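Local coordinates for protein thiamine-monophosphate kinase (Aquifex aeolicus, PDB 1VQV) that catalyses the ATP-dependent phosphorylation of thiamine monophosphate to thiamine diphosphate, the active form of vitamin B1, working as a homodimer, at residues L39-V44 against S70-N75; K80-S85 against V130-E135; L147-F152 against T267-R272. All coordinates share one frame; numbering follows the deposited sequence.

How the interactions relate
Interactions 1 and 2 adjoin, their centres about 9 Å apart, and share one sheet: strand 38-46 of interaction 1 is the neighbour of strand 127-136 of interaction 2, with T41 O 2.9 Å from L132 N in a probable hydrogen bond. V72 also packs on L132, so segment 70-75 lies over strand 127-136. Magnesium ligands T41, T42, D43 and D71 all belong to interaction 1, and V130 of interaction 2 touches D43. Interaction 3 stands apart in the second sheet, about 23 Å from interaction 1 and 32 Å from interaction 2, centre to centre. Strand 263-268 nevertheless spans the gap, its L264 touching I73 and A74.

Interaction 1 of 3, residues L39-V44 against S70-N75; sequences LLTTDV and SDVIAN
T41 holds OG1 anti to its backbone N (chi1 -171°), and D71 turns CG anti to its carbonyl carbon (chi1 -66°); the two side chains cross at about a right angle, and a water bridges their oxygens. The setting is the N-terminal AIR synthase-related (PurM-like) domain, where helix 57-73 and the residues after it lie against strand 38-46, outermost within this chain in a mixed sheet. L40 and T42 point away from the helix and pack on W81 and F131 of the second subunit. T41 OG1 and D71 OD2 stand 3.8 Å apart and do not bond directly. The water lies between them, 3.0 Å from T41 OG1. These residues belong to the magnesium site: both bind one of the ions, and D71 binds two more. Threonine suits this position because its hydroxyl bonds the water beside the site, while its methyl packs on V72. T41 CG2, in the crowded position between backbone N and carbonyl carbon, meets V72 CG2 at 4.0 Å, again with the side chains crossing steeply. Valine offers a second branch as well, CG1, which lies 4.1 Å from L39 CD1. A branched apolar residue such as L39 fits against V72 and the CB of N75. N75 carries its amide beyond this apolar patch, where ND2 makes a weak hydrogen bond to D27, another magnesium ligand. D207 of strand 204-208, also a magnesium ligand, touches D71. D43, further along the strand, points toward the helix as well, with OD2 6.5 Å from D71 OD2, and both aspartates bind magnesium. At the other end of the contact, L39 CD1 lies 3.8 Å from N75 CB, the side chains meeting obliquely.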
ATOM      1  N   LEU B  39      -5.473 -12.290  -3.791  1.00 53.44           N
ATOM      2  CA  LEU B  39      -4.072 -12.240  -3.438  1.00 52.30           C
ATOM      3  C   LEU B  39      -3.709 -10.785  -3.207  1.00 52.65           C
ATOM      4  O   LEU B  39      -3.850  -9.942  -4.094  1.00 51.30           O
ATOM      5  CB  LEU B  39      -3.227 -12.857  -4.553  1.00 51.79           C
ATOM      6  CG  LEU B  39      -3.503 -14.337  -4.835  1.00 51.80           C
ATOM      7  CD1 LEU B  39      -2.607 -14.828  -5.957  1.00 51.43           C
ATOM      8  CD2 LEU B  39      -3.270 -15.154  -3.572  1.00 52.15           C
ATOM      9  N   LEU B  40      -3.279 -10.497  -1.988  1.00 51.59           N
ATOM     10  CA  LEU B  40      -2.900  -9.155  -1.628  1.00 51.87           C
ATOM     11  C   LEU B  40      -1.381  -9.059  -1.623  1.00 52.88           C
ATOM     12  O   LEU B  40      -0.685  -9.899  -1.031  1.00 51.95           O
ATOM     13  CB  LEU B  40      -3.461  -8.817  -0.257  1.00 53.17           C
ATOM     14  CG  LEU B  40      -4.954  -9.117  -0.098  1.00 53.84           C
ATOM     15  CD1 LEU B  40      -5.386  -8.739   1.313  1.00 53.53           C
ATOM     16  CD2 LEU B  40      -5.768  -8.368  -1.138  1.00 53.27           C
ATOM     17  N   THR B  41      -0.876  -8.037  -2.311  1.00 53.29           N
ATOM     18  CA  THR B  41       0.554  -7.801  -2.406  1.00 53.99           C
ATOM     19  C   THR B  41       0.918  -6.313  -2.353  1.00 54.61           C
ATOM     20  O   THR B  41       0.119  -5.441  -2.701  1.00 53.48           O
ATOM     21  CB  THR B  41       1.154  -8.410  -3.727  1.00 54.60           C
ATOM     22  OG1 THR B  41       2.589  -8.343  -3.681  1.00 54.64           O
ATOM     23  CG2 THR B  41       0.672  -7.644  -4.960  1.00 53.75           C
ATOM     24  N   THR B  42       2.138  -6.046  -1.893  1.00 55.59           N
ATOM     25  CA  THR B  42       2.690  -4.695  -1.822  1.00 57.69           C
ATOM     26  C   THR B  42       4.192  -4.755  -2.129  1.00 57.72           C
ATOM     27  O   THR B  42       4.854  -5.748  -1.833  1.00 58.13           O
ATOM     28  CB  THR B  42       2.471  -4.031  -0.415  1.00 56.95           C
ATOM     29  OG1 THR B  42       3.123  -2.757  -0.389  1.00 58.52           O
ATOM     30  CG2 THR B  42       3.036  -4.895   0.710  1.00 57.50           C
ATOM     31  N   ASP B  43       4.709  -3.706  -2.764  1.00 58.58           N
ATOM     32  CA  ASP B  43       6.131  -3.607  -3.074  1.00 59.87           C
ATOM     33  C   ASP B  43       6.505  -2.130  -3.011  1.00 58.42           C
ATOM     34  O   ASP B  43       5.634  -1.254  -3.061  1.00 56.91           O
ATOM     35  CB  ASP B  43       6.448  -4.173  -4.462  1.00 64.18           C
ATOM     36  CG  ASP B  43       5.946  -3.284  -5.587  1.00 69.74           C
ATOM     37  OD1 ASP B  43       4.773  -2.854  -5.508  1.00 72.31           O
ATOM     38  OD2 ASP B  43       6.711  -3.017  -6.552  1.00 72.51           O
ATOM     39  N   VAL B  44       7.799  -1.851  -2.890  1.00 56.40           N
ATOM     40  CA  VAL B  44       8.233  -0.470  -2.810  1.00 54.38           C
ATOM     41  C   VAL B  44       9.484  -0.189  -3.626  1.00 54.77           C
ATOM     42  O   VAL B  44      10.376  -1.027  -3.737  1.00 55.38           O
ATOM     43  CB  VAL B  44       8.442  -0.048  -1.320  1.00 54.00           C
ATOM     44  CG1 VAL B  44       9.498  -0.901  -0.663  1.00 53.51           C
ATOM     45  CG2 VAL B  44       8.803   1.430  -1.233  1.00 54.25           C
ATOM     46  N   SER B  70       4.325  -9.886 -10.760  1.00 47.49           N
ATOM     47  CA  SER B  70       5.168 -11.070 -10.727  1.00 49.01           C
ATOM     48  C   SER B  70       4.958 -11.954  -9.508  1.00 51.19           C
ATOM     49  O   SER B  70       5.283 -13.136  -9.540  1.00 52.73           O
ATOM     50  CB  SER B  70       6.639 -10.675 -10.813  1.00 47.30           C
ATOM     51  OG  SER B  70       6.967 -10.297 -12.136  1.00 49.57           O
ATOM     52  N   ASP B  71       4.429 -11.367  -8.438  1.00 52.65           N
ATOM     53  CA  ASP B  71       4.149 -12.091  -7.209  1.00 53.40           C
ATOM     54  C   ASP B  71       2.788 -12.751  -7.301  1.00 52.48           C
ATOM     55  O   ASP B  71       2.619 -13.897  -6.876  1.00 53.13           O
ATOM     56  CB  ASP B  71       4.160 -11.142  -6.026  1.00 57.33           C
ATOM     57  CG  ASP B  71       5.518 -10.572  -5.767  1.00 60.48           C
ATOM     58  OD1 ASP B  71       6.470 -11.379  -5.635  1.00 62.51           O
ATOM     59  OD2 ASP B  71       5.633  -9.324  -5.703  1.00 63.94           O
ATOM     60  N   VAL B  72       1.821 -12.003  -7.828  1.00 49.73           N
ATOM     61  CA  VAL B  72       0.470 -12.510  -8.022  1.00 49.02           C
ATOM     62  C   VAL B  72       0.553 -13.667  -9.010  1.00 49.00           C
ATOM     63  O   VAL B  72      -0.078 -14.702  -8.832  1.00 49.35           O
ATOM     64  CB  VAL B  72      -0.468 -11.445  -8.640  1.00 47.39           C
ATOM     65  CG1 VAL B  72      -1.822 -12.066  -8.953  1.00 47.26           C
ATOM     66  CG2 VAL B  72      -0.630 -10.262  -7.694  1.00 47.80           C
ATOM     67  N   ILE B  73       1.344 -13.474 -10.057  1.00 50.08           N
ATOM     68  CA  ILE B  73       1.515 -14.472 -11.100  1.00 50.44           C
ATOM     69  C   ILE B  73       2.133 -15.768 -10.586  1.00 50.79           C
ATOM     70  O   ILE B  73       1.690 -16.854 -10.938  1.00 48.45           O
ATOM     71  CB  ILE B  73       2.340 -13.844 -12.287  1.00 50.17           C
ATOM     72  CG1 ILE B  73       1.432 -13.729 -13.498  1.00 49.96           C
ATOM     73  CG2 ILE B  73       3.597 -14.643 -12.615  1.00 48.89           C
ATOM     74  CD1 ILE B  73       0.103 -13.100 -13.161  1.00 51.17           C
ATOM     75  N   ALA B  74       3.142 -15.640  -9.732  1.00 52.33           N
ATOM     76  CA  ALA B  74       3.835 -16.794  -9.165  1.00 53.06           C
ATOM     77  C   ALA B  74       2.946 -17.653  -8.282  1.00 52.38           C
ATOM     78  O   ALA B  74       3.319 -18.768  -7.937  1.00 53.63           O
ATOM     79  CB  ALA B  74       5.055 -16.331  -8.375  1.00 52.37           C
ATOM     80  N   ASN B  75       1.778 -17.136  -7.916  1.00 53.41           N
ATOM     81  CA  ASN B  75       0.851 -17.883  -7.076  1.00 54.55           C
ATOM     82  C   ASN B  75      -0.376 -18.377  -7.864  1.00 54.00           C
ATOM     83  O   ASN B  75      -1.350 -18.868  -7.293  1.00 57.49           O
ATOM     84  CB  ASN B  75       0.435 -17.038  -5.854  1.00 54.31           C
ATOM     85  CG  ASN B  75       1.569 -16.877  -4.833  1.00 53.54           C
ATOM     86  OD1 ASN B  75       2.123 -17.858  -4.340  1.00 53.75           O
ATOM     87  ND2 ASN B  75       1.907 -15.640  -4.513  1.00 53.97           N
TER
HETATM   88  O   HOH W   1       5.280  -7.204  -4.355  1.00 51.23           O

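Interaction 2 of 3, residues K80-S85 against V130-E135; sequences KWALIS and VFLVGE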
ATOM      1  N   LYS B  80      -5.749  -7.792 -10.743  1.00 54.90           N
ATOM      2  CA  LYS B  80      -7.006  -7.083 -10.961  1.00 53.35           C
ATOM      3  C   LYS B  80      -6.988  -5.591 -10.619  1.00 52.76           C
ATOM      4  O   LYS B  80      -7.192  -4.753 -11.502  1.00 53.41           O
ATOM      5  CB  LYS B  80      -8.132  -7.775 -10.192  1.00 56.27           C
ATOM      6  CG  LYS B  80      -8.486  -9.178 -10.726  1.00 60.07           C
ATOM      7  CD  LYS B  80      -9.145  -9.103 -12.116  1.00 62.58           C
ATOM      8  CE  LYS B  80     -10.513  -8.432 -12.038  1.00 64.97           C
ATOM      9  NZ  LYS B  80     -11.063  -8.110 -13.388  1.00 66.54           N
ATOM     10  N   TRP B  81      -6.724  -5.245  -9.362  1.00 52.15           N
ATOM     11  CA  TRP B  81      -6.733  -3.829  -8.958  1.00 50.73           C
ATOM     12  C   TRP B  81      -5.442  -3.350  -8.313  1.00 49.88           C
ATOM     13  O   TRP B  81      -4.742  -4.110  -7.655  1.00 49.16           O
ATOM     14  CB  TRP B  81      -7.906  -3.561  -7.997  1.00 49.88           C
ATOM     15  CG  TRP B  81      -9.208  -4.049  -8.528  1.00 49.17           C
ATOM     16  CD1 TRP B  81      -9.918  -3.523  -9.571  1.00 49.72           C
ATOM     17  CD2 TRP B  81      -9.875  -5.253  -8.153  1.00 49.78           C
ATOM     18  NE1 TRP B  81     -10.980  -4.337  -9.880  1.00 50.26           N
ATOM     19  CE2 TRP B  81     -10.979  -5.408  -9.026  1.00 50.97           C
ATOM     20  CE3 TRP B  81      -9.643  -6.228  -7.165  1.00 50.57           C
ATOM     21  CZ2 TRP B  81     -11.849  -6.499  -8.946  1.00 50.52           C
ATOM     22  CZ3 TRP B  81     -10.505  -7.313  -7.085  1.00 50.46           C
ATOM     23  CH2 TRP B  81     -11.596  -7.439  -7.972  1.00 51.30           C
ATOM     24  N   ALA B  82      -5.150  -2.067  -8.482  1.00 49.84           N
ATOM     25  CA  ALA B  82      -3.939  -1.496  -7.923  1.00 49.63           C
ATOM     26  C   ALA B  82      -4.120  -0.111  -7.298  1.00 50.16           C
ATOM     27  O   ALA B  82      -4.870   0.727  -7.809  1.00 50.60           O
ATOM     28  CB  ALA B  82      -2.875  -1.436  -8.996  1.00 49.48           C
ATOM     29  N   LEU B  83      -3.430   0.105  -6.181  1.00 51.13           N
ATOM     30  CA  LEU B  83      -3.426   1.378  -5.457  1.00 51.90           C
ATOM     31  C   LEU B  83      -1.976   1.882  -5.454  1.00 52.19           C
ATOM     32  O   LEU B  83      -1.073   1.205  -4.941  1.00 50.79           O
ATOM     33  CB  LEU B  83      -3.887   1.205  -4.003  1.00 51.06           C
ATOM     34  CG  LEU B  83      -5.351   0.942  -3.679  1.00 50.67           C
ATOM     35  CD1 LEU B  83      -5.527   0.902  -2.184  1.00 51.99           C
ATOM     36  CD2 LEU B  83      -6.205   2.042  -4.260  1.00 51.85           C
ATOM     37  N   ILE B  84      -1.753   3.064  -6.019  1.00 51.94           N
ATOM     38  CA  ILE B  84      -0.409   3.610  -6.074  1.00 52.90           C
ATOM     39  C   ILE B  84      -0.229   4.854  -5.228  1.00 51.45           C
ATOM     40  O   ILE B  84      -0.847   5.889  -5.468  1.00 50.86           O
ATOM     41  CB  ILE B  84      -0.001   3.919  -7.520  1.00 54.92           C
ATOM     42  CG1 ILE B  84       0.024   2.615  -8.319  1.00 55.15           C
ATOM     43  CG2 ILE B  84       1.352   4.613  -7.540  1.00 55.16           C
ATOM     44  CD1 ILE B  84       0.488   2.760  -9.728  1.00 58.48           C
ATOM     45  N   SER B  85       0.649   4.729  -4.242  1.00 49.77           N
ATOM     46  CA  SER B  85       0.946   5.800  -3.314  1.00 49.85           C
ATOM     47  C   SER B  85       2.308   6.419  -3.653  1.00 49.00           C
ATOM     48  O   SER B  85       3.317   5.718  -3.753  1.00 47.26           O
ATOM     49  CB  SER B  85       0.932   5.233  -1.887  1.00 47.80           C
ATOM     50  OG  SER B  85       1.030   6.244  -0.906  1.00 49.31           O
ATOM     51  N   VAL B 130       3.349   0.509  -4.047  1.00 49.31           N
ATOM     52  CA  VAL B 130       2.243  -0.037  -4.820  1.00 49.17           C
ATOM     53  C   VAL B 130       1.501  -1.162  -4.110  1.00 51.15           C
ATOM     54  O   VAL B 130       2.088  -1.966  -3.370  1.00 50.92           O
ATOM     55  CB  VAL B 130       2.749  -0.574  -6.173  1.00 48.47           C
ATOM     56  CG1 VAL B 130       1.929  -0.002  -7.303  1.00 46.37           C
ATOM     57  CG2 VAL B 130       4.218  -0.244  -6.339  1.00 46.96           C
ATOM     58  N   PHE B 131       0.201  -1.216  -4.361  1.00 51.87           N
ATOM     59  CA  PHE B 131      -0.661  -2.220  -3.766  1.00 54.94           C
ATOM     60  C   PHE B 131      -1.421  -2.888  -4.886  1.00 53.22           C
ATOM     61  O   PHE B 131      -1.984  -2.223  -5.745  1.00 53.89           O
ATOM     62  CB  PHE B 131      -1.630  -1.540  -2.796  1.00 59.02           C
ATOM     63  CG  PHE B 131      -2.714  -2.439  -2.246  1.00 62.97           C
ATOM     64  CD1 PHE B 131      -2.401  -3.564  -1.472  1.00 63.92           C
ATOM     65  CD2 PHE B 131      -4.061  -2.101  -2.428  1.00 64.37           C
ATOM     66  CE1 PHE B 131      -3.414  -4.333  -0.882  1.00 65.34           C
ATOM     67  CE2 PHE B 131      -5.079  -2.858  -1.846  1.00 65.46           C
ATOM     68  CZ  PHE B 131      -4.759  -3.973  -1.070  1.00 65.90           C
ATOM     69  N   LEU B 132      -1.454  -4.208  -4.865  1.00 52.22           N
ATOM     70  CA  LEU B 132      -2.146  -4.919  -5.910  1.00 52.80           C
ATOM     71  C   LEU B 132      -2.976  -6.068  -5.403  1.00 53.30           C
ATOM     72  O   LEU B 132      -2.530  -6.860  -4.573  1.00 53.17           O
ATOM     73  CB  LEU B 132      -1.140  -5.441  -6.917  1.00 53.05           C
ATOM     74  CG  LEU B 132      -1.710  -6.232  -8.086  1.00 52.49           C
ATOM     75  CD1 LEU B 132      -2.554  -5.343  -8.961  1.00 52.30           C
ATOM     76  CD2 LEU B 132      -0.565  -6.801  -8.883  1.00 54.18           C
ATOM     77  N   VAL B 133      -4.190  -6.152  -5.923  1.00 53.58           N
ATOM     78  CA  VAL B 133      -5.080  -7.226  -5.556  1.00 54.44           C
ATOM     79  C   VAL B 133      -5.318  -8.097  -6.774  1.00 55.10           C
ATOM     80  O   VAL B 133      -5.564  -7.580  -7.865  1.00 54.21           O
ATOM     81  CB  VAL B 133      -6.412  -6.702  -5.077  1.00 53.98           C
ATOM     82  CG1 VAL B 133      -7.286  -7.872  -4.667  1.00 53.86           C
ATOM     83  CG2 VAL B 133      -6.199  -5.740  -3.928  1.00 53.33           C
ATOM     84  N   GLY B 134      -5.236  -9.415  -6.583  1.00 56.38           N
ATOM     85  CA  GLY B 134      -5.451 -10.353  -7.677  1.00 57.07           C
ATOM     86  C   GLY B 134      -6.239 -11.587  -7.259  1.00 58.83           C
ATOM     87  O   GLY B 134      -6.037 -12.127  -6.179  1.00 59.56           O
ATOM     88  N   GLU B 135      -7.141 -12.046  -8.115  1.00 60.08           N
ATOM     89  CA  GLU B 135      -7.949 -13.222  -7.812  1.00 61.68           C
ATOM     90  C   GLU B 135      -7.254 -14.518  -8.272  1.00 61.99           C
ATOM     91  O   GLU B 135      -6.334 -14.476  -9.084  1.00 61.97           O
ATOM     92  CB  GLU B 135      -9.323 -13.083  -8.477  1.00 62.19           C
ATOM     93  CG  GLU B 135      -9.238 -12.554  -9.891  1.00 66.45           C
ATOM     94  CD  GLU B 135     -10.566 -12.586 -10.641  1.00 69.44           C
ATOM     95  OE1 GLU B 135     -11.595 -12.157 -10.055  1.00 69.30           O
ATOM     96  OE2 GLU B 135     -10.571 -13.030 -11.827  1.00 69.47           O
TER
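L83 and F131 lie side by side and point the same way, with L83 CB in the plane of the phenyl ring at its edge and L83 CD1 3.4 Å from F131 CD2. On the other face of the sheet I84 and V130 pair likewise, CG1 to CG1, and A82 and L132 form a non-hydrogen-bonded pair. W81 brings the edge of its indole to V133, CE3 lying 3.8 Å from CG1. F131 stacks on F131 of the second subunit, so large aromatic and branched residues suit the face carrying W81, L83, F131 and V133 at the dimer interface. Both strands belong to the PurM-like N-terminal domain and run antiparallel; L83 and F131 form a hydrogen-bonded pair, L83 N to F131 O being 2.8 Å. A classic beta bulge lets K80 and W81 both face V133, whose O accepts from K80 N at 2.9 Å and from W81 N at 3.0 Å, both in its carbonyl plane. K80 CB covers the centre of one indole face. Further out, the K80 chain bends at chi2 and chi3 (-69° and -67°) beside E135, CG lying 3.6 Å from E135 CG. An alanine here would probably leave E135 CG without the methylene it packs on and its carboxylate without the positive charge of K80 NZ, 5.2 Å from E135 OE2.

Interaction 3 of 3, residues L147-F152 against T267-R272; sequences LGDSVF and THPKER
D149 and T267 cross at about a right angle, and the threonine hydroxyl OG1 donates to D149 OD2 at 3.2 Å, coming from above the carboxylate plane, 56° out of it. OD2 is shared further: N203 ND2 also donates to it, and R146 N does so weakly, so an acidic residue suits a place where several donors converge. The other oxygen, OD1, lies 3.0 Å from H268 CA and 3.1 Å from P269 N, which has no hydrogen to give. Beside it the backbones form a short antiparallel ladder. S150 N donates to H268 O at 3.0 Å, from well above the carbonyl plane, and the return bond from H268 N to S150 O is weak. S150 OG, next to K270 CB, has a weak hydrogen bond to E281. H268 has partners on both ring nitrogens. Its CG sits between backbone N and carbonyl carbon (chi1 62°), and ND1 donates to P269 O at 2.9 Å. R272 N reaches the same oxygen from the opposite face of its plane, so two donors hold the P269 carbonyl in the turn that follows the strand. NE2 is hydrogen-bonded to H197 NE2. Carbon lies on both faces of the imidazole: F152 CD1 over one, toward the rim, and R272 CB over the other. The F152 and H268 rings meet obliquely, planes at 41°, and a phenyl ring can lay CD1 over the imidazole while its own edge meets K270 CA. This is structural packing in the second sheet of the chain: strand 150-153 runs between strands 263-268 and 280-286, with V151 and D149 touching V285, while helix 195-201 covers the turn, its H197 meeting H268 and its Y201 touching both H268 and R272.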
ATOM      1  N   LEU B 147       7.833 -35.116  -3.557  1.00 63.43           N
ATOM      2  CA  LEU B 147       8.929 -36.018  -3.895  1.00 64.17           C
ATOM      3  C   LEU B 147       8.703 -36.475  -5.325  1.00 64.88           C
ATOM      4  O   LEU B 147       7.574 -36.792  -5.718  1.00 63.76           O
ATOM      5  CB  LEU B 147       8.972 -37.241  -2.963  1.00 64.51           C
ATOM      6  CG  LEU B 147       9.098 -37.022  -1.443  1.00 65.23           C
ATOM      7  CD1 LEU B 147       9.699 -38.271  -0.827  1.00 64.14           C
ATOM      8  CD2 LEU B 147       9.994 -35.813  -1.138  1.00 64.26           C
ATOM      9  N   GLY B 148       9.781 -36.489  -6.101  1.00 65.21           N
ATOM     10  CA  GLY B 148       9.682 -36.876  -7.492  1.00 64.45           C
ATOM     11  C   GLY B 148       9.577 -35.663  -8.401  1.00 64.04           C
ATOM     12  O   GLY B 148       9.932 -35.752  -9.575  1.00 63.97           O
ATOM     13  N   ASP B 149       9.100 -34.531  -7.878  1.00 62.79           N
ATOM     14  CA  ASP B 149       8.964 -33.311  -8.688  1.00 61.13           C
ATOM     15  C   ASP B 149      10.271 -32.832  -9.305  1.00 59.61           C
ATOM     16  O   ASP B 149      11.324 -32.871  -8.658  1.00 58.89           O
ATOM     17  CB  ASP B 149       8.421 -32.125  -7.861  1.00 60.99           C
ATOM     18  CG  ASP B 149       6.905 -32.104  -7.752  1.00 60.45           C
ATOM     19  OD1 ASP B 149       6.218 -32.684  -8.619  1.00 60.40           O
ATOM     20  OD2 ASP B 149       6.401 -31.476  -6.797  1.00 59.75           O
ATOM     21  N   SER B 150      10.205 -32.377 -10.552  1.00 57.78           N
ATOM     22  CA  SER B 150      11.389 -31.803 -11.174  1.00 58.04           C
ATOM     23  C   SER B 150      11.349 -30.320 -10.767  1.00 58.05           C
ATOM     24  O   SER B 150      10.321 -29.832 -10.272  1.00 56.68           O
ATOM     25  CB  SER B 150      11.349 -31.945 -12.696  1.00 58.70           C
ATOM     26  OG  SER B 150      11.769 -33.244 -13.095  1.00 59.77           O
ATOM     27  N   VAL B 151      12.458 -29.607 -10.926  1.00 57.01           N
ATOM     28  CA  VAL B 151      12.461 -28.196 -10.551  1.00 56.52           C
ATOM     29  C   VAL B 151      12.724 -27.336 -11.787  1.00 55.22           C
ATOM     30  O   VAL B 151      13.759 -27.463 -12.435  1.00 55.23           O
ATOM     31  CB  VAL B 151      13.520 -27.911  -9.444  1.00 56.89           C
ATOM     32  CG1 VAL B 151      13.381 -26.475  -8.935  1.00 55.42           C
ATOM     33  CG2 VAL B 151      13.337 -28.895  -8.289  1.00 55.68           C
ATOM     34  N   PHE B 152      11.764 -26.480 -12.119  1.00 54.49           N
ATOM     35  CA  PHE B 152      11.888 -25.608 -13.288  1.00 54.63           C
ATOM     36  C   PHE B 152      11.977 -24.135 -12.925  1.00 53.02           C
ATOM     37  O   PHE B 152      11.595 -23.732 -11.821  1.00 51.78           O
ATOM     38  CB  PHE B 152      10.681 -25.744 -14.229  1.00 53.25           C
ATOM     39  CG  PHE B 152      10.376 -27.143 -14.646  1.00 53.42           C
ATOM     40  CD1 PHE B 152       9.686 -28.004 -13.792  1.00 54.52           C
ATOM     41  CD2 PHE B 152      10.760 -27.600 -15.900  1.00 53.57           C
ATOM     42  CE1 PHE B 152       9.379 -29.314 -14.188  1.00 54.54           C
ATOM     43  CE2 PHE B 152      10.463 -28.901 -16.306  1.00 54.53           C
ATOM     44  CZ  PHE B 152       9.768 -29.761 -15.448  1.00 53.47           C
ATOM     45  N   THR B 267       7.598 -26.286  -9.175  1.00 52.60           N
ATOM     46  CA  THR B 267       7.873 -27.715  -9.223  1.00 52.88           C
ATOM     47  C   THR B 267       6.644 -28.521  -9.584  1.00 54.06           C
ATOM     48  O   THR B 267       5.520 -28.182  -9.208  1.00 54.06           O
ATOM     49  CB  THR B 267       8.380 -28.285  -7.887  1.00 50.84           C
ATOM     50  OG1 THR B 267       7.279 -28.434  -6.987  1.00 52.34           O
ATOM     51  CG2 THR B 267       9.418 -27.395  -7.278  1.00 48.43           C
ATOM     52  N   HIS B 268       6.891 -29.596 -10.326  1.00 54.88           N
ATOM     53  CA  HIS B 268       5.872 -30.540 -10.745  1.00 56.01           C
ATOM     54  C   HIS B 268       6.505 -31.703 -11.516  1.00 56.63           C
ATOM     55  O   HIS B 268       7.672 -31.632 -11.913  1.00 56.99           O
ATOM     56  CB  HIS B 268       4.766 -29.839 -11.561  1.00 55.32           C
ATOM     57  CG  HIS B 268       5.226 -29.215 -12.846  1.00 57.44           C
ATOM     58  ND1 HIS B 268       5.965 -29.896 -13.790  1.00 57.04           N
ATOM     59  CD2 HIS B 268       4.929 -28.015 -13.403  1.00 55.94           C
ATOM     60  CE1 HIS B 268       6.094 -29.147 -14.872  1.00 56.71           C
ATOM     61  NE2 HIS B 268       5.473 -28.003 -14.663  1.00 55.61           N
ATOM     62  N   PRO B 269       5.761 -32.813 -11.695  1.00 57.31           N
ATOM     63  CA  PRO B 269       6.325 -33.953 -12.432  1.00 58.32           C
ATOM     64  C   PRO B 269       6.834 -33.569 -13.835  1.00 58.35           C
ATOM     65  O   PRO B 269       6.235 -32.736 -14.521  1.00 56.89           O
ATOM     66  CB  PRO B 269       5.170 -34.971 -12.449  1.00 56.90           C
ATOM     67  CG  PRO B 269       3.937 -34.132 -12.234  1.00 57.53           C
ATOM     68  CD  PRO B 269       4.391 -33.107 -11.231  1.00 56.87           C
ATOM     69  N   LYS B 270       7.945 -34.178 -14.245  1.00 58.74           N
ATOM     70  CA  LYS B 270       8.565 -33.880 -15.537  1.00 59.61           C
ATOM     71  C   LYS B 270       7.641 -34.037 -16.735  1.00 60.13           C
ATOM     72  O   LYS B 270       7.769 -33.326 -17.734  1.00 60.50           O
ATOM     73  CB  LYS B 270       9.794 -34.755 -15.739  1.00 59.68           C
ATOM     74  CG  LYS B 270      10.415 -34.595 -17.091  1.00 63.37           C
ATOM     75  CD  LYS B 270      11.771 -35.272 -17.137  1.00 66.67           C
ATOM     76  CE  LYS B 270      12.502 -34.946 -18.441  1.00 67.87           C
ATOM     77  NZ  LYS B 270      13.942 -35.276 -18.303  1.00 68.67           N
ATOM     78  N   GLU B 271       6.720 -34.981 -16.626  1.00 61.06           N
ATOM     79  CA  GLU B 271       5.759 -35.256 -17.677  1.00 62.22           C
ATOM     80  C   GLU B 271       4.985 -33.998 -18.131  1.00 61.74           C
ATOM     81  O   GLU B 271       4.535 -33.909 -19.277  1.00 61.95           O
ATOM     82  CB  GLU B 271       4.781 -36.350 -17.188  1.00 64.67           C
ATOM     83  CG  GLU B 271       4.918 -36.748 -15.680  1.00 68.37           C
ATOM     84  CD  GLU B 271       3.568 -37.192 -15.042  1.00 71.67           C
ATOM     85  OE1 GLU B 271       2.561 -36.464 -15.239  1.00 71.74           O
ATOM     86  OE2 GLU B 271       3.509 -38.244 -14.339  1.00 71.33           O
ATOM     87  N   ARG B 272       4.868 -33.000 -17.264  1.00 60.75           N
ATOM     88  CA  ARG B 272       4.091 -31.810 -17.619  1.00 60.09           C
ATOM     89  C   ARG B 272       4.759 -30.557 -18.217  1.00 60.11           C
ATOM     90  O   ARG B 272       4.387 -29.433 -17.860  1.00 60.22           O
ATOM     91  CB  ARG B 272       3.241 -31.392 -16.415  1.00 59.40           C
ATOM     92  CG  ARG B 272       1.951 -32.152 -16.303  1.00 62.03           C
ATOM     93  CD  ARG B 272       1.956 -33.220 -15.211  1.00 63.68           C
ATOM     94  NE  ARG B 272       0.588 -33.686 -14.986  1.00 66.50           N
ATOM     95  CZ  ARG B 272       0.022 -33.860 -13.789  1.00 68.97           C
ATOM     96  NH1 ARG B 272       0.718 -33.616 -12.675  1.00 68.13           N
ATOM     97  NH2 ARG B 272      -1.261 -34.238 -13.709  1.00 68.46           N
TER